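Local coordinates for SPT6 (Antonospora locustae, PDB 2XP1), which is a transcription elongation factor, probably also a histone chaperone, whose tandem SH2 domains enable its interaction with RNA polymerase II, at residues K18-N21 against V22-E26. Sequence-based numbering, arbitrary orientation.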
# COMPACT_ATOMS: atom_id res chain seq x y z
N LYS A 18 3.37 7.63 -26.53
CA LYS A 18 4.31 7.52 -27.64
C LYS A 18 4.08 6.18 -28.31
O LYS A 18 3.89 5.15 -27.65
CB LYS A 18 5.76 7.63 -27.16
CG LYS A 18 6.15 8.96 -26.47
CD LYS A 18 6.91 9.94 -27.40
CE LYS A 18 7.52 11.15 -26.66
NZ LYS A 18 6.50 12.01 -25.92
N ASN A 19 4.07 6.21 -29.64
CA ASN A 19 3.88 5.02 -30.42
C ASN A 19 5.20 4.29 -30.51
O ASN A 19 5.84 4.29 -31.55
CB ASN A 19 3.34 5.39 -31.82
CG ASN A 19 3.04 4.15 -32.70
OD1 ASN A 19 2.63 3.09 -32.20
ND2 ASN A 19 3.26 4.29 -34.03
N PHE A 20 5.65 3.71 -29.40
CA PHE A 20 6.92 2.97 -29.36
C PHE A 20 6.70 1.56 -28.89
O PHE A 20 5.78 1.30 -28.12
CB PHE A 20 7.87 3.57 -28.31
CG PHE A 20 8.38 4.95 -28.63
CD1 PHE A 20 8.48 5.42 -29.93
CD2 PHE A 20 8.82 5.78 -27.61
CE1 PHE A 20 8.98 6.68 -30.19
CE2 PHE A 20 9.33 7.03 -27.86
CZ PHE A 20 9.41 7.49 -29.15
N ASN A 21 7.59 0.66 -29.27
CA ASN A 21 7.67 -0.67 -28.68
C ASN A 21 8.63 -0.59 -27.50
O ASN A 21 9.09 0.50 -27.15
CB ASN A 21 8.15 -1.69 -29.74
CG ASN A 21 9.54 -1.38 -30.27
OD1 ASN A 21 10.35 -0.73 -29.60
ND2 ASN A 21 9.82 -1.84 -31.49
N VAL A 22 8.96 -1.74 -26.91
CA VAL A 22 9.97 -1.78 -25.83
C VAL A 22 11.31 -1.11 -26.22
O VAL A 22 11.70 -0.12 -25.60
CB VAL A 22 10.21 -3.23 -25.27
CG1 VAL A 22 11.43 -3.26 -24.33
CG2 VAL A 22 8.95 -3.77 -24.55
N THR A 23 11.99 -1.61 -27.26
CA THR A 23 13.33 -1.07 -27.62
C THR A 23 13.32 0.43 -27.91
O THR A 23 14.16 1.17 -27.39
CB THR A 23 14.05 -1.88 -28.76
OG1 THR A 23 14.70 -3.01 -28.18
CG2 THR A 23 15.14 -1.05 -29.44
N GLU A 24 12.35 0.87 -28.70
CA GLU A 24 12.23 2.28 -29.05
C GLU A 24 12.03 3.17 -27.82
O GLU A 24 12.61 4.27 -27.75
CB GLU A 24 11.13 2.50 -30.10
CG GLU A 24 11.50 1.96 -31.48
CD GLU A 24 10.29 1.59 -32.35
OE1 GLU A 24 9.14 1.64 -31.87
OE2 GLU A 24 10.51 1.22 -33.54
N SER A 25 11.24 2.68 -26.85
CA SER A 25 10.98 3.42 -25.60
C SER A 25 12.24 3.61 -24.80
O SER A 25 12.54 4.71 -24.34
CB SER A 25 10.02 2.64 -24.73
OG SER A 25 8.83 2.51 -25.46
N GLU A 26 12.97 2.52 -24.63
CA GLU A 26 14.17 2.52 -23.84
C GLU A 26 15.21 3.33 -24.59
O GLU A 26 15.84 4.19 -24.01
CB GLU A 26 14.63 1.10 -23.57
CG GLU A 26 13.58 0.29 -22.82
CD GLU A 26 14.13 -1.00 -22.24
OE1 GLU A 26 15.24 -1.40 -22.66
OE2 GLU A 26 13.45 -1.61 -21.36
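Val22, the first helical residue, sets its CB 3.8 Å from Asn21 C, and its side chain also touches Arg39 of strand 36-40. Glu24 is the other half of the cap set by Asn21. Its N donates to Asn21 OD1 at 2.7 Å, almost straight (171°), while its extended chain carries OE1 to Asn21 N, accepting at 3.2 Å on the anti side, somewhat out of the carboxylate plane; glutamate is long enough for this. These reciprocal bonds form a capping box, here at the start of helix 22-31, which packs against strand 36-40 of the SH2 sheet. Asn21 suits the N-cap because its short arm, with CG between the backbone N and the carbonyl carbon (chi1 61°), brings OD1 to Glu24 N. Its amide also stacks on the Glu24 carboxylate, the planes 17° apart. A leucine in its place would probably leave Glu24 N without its side-chain acceptor and the carboxylate without its stacked amide. Phe20 CD1 lies 3.9 Å from Glu24 CB; the ring also meets Tyr28 and Leu37, so a large hydrophobic group suits the place. Ser25, buried and small, has N and OG both donating to Asn21 O, from opposite faces of its plane, at 3.1 Å and 2.6 Å; OG also touches Phe20 CB.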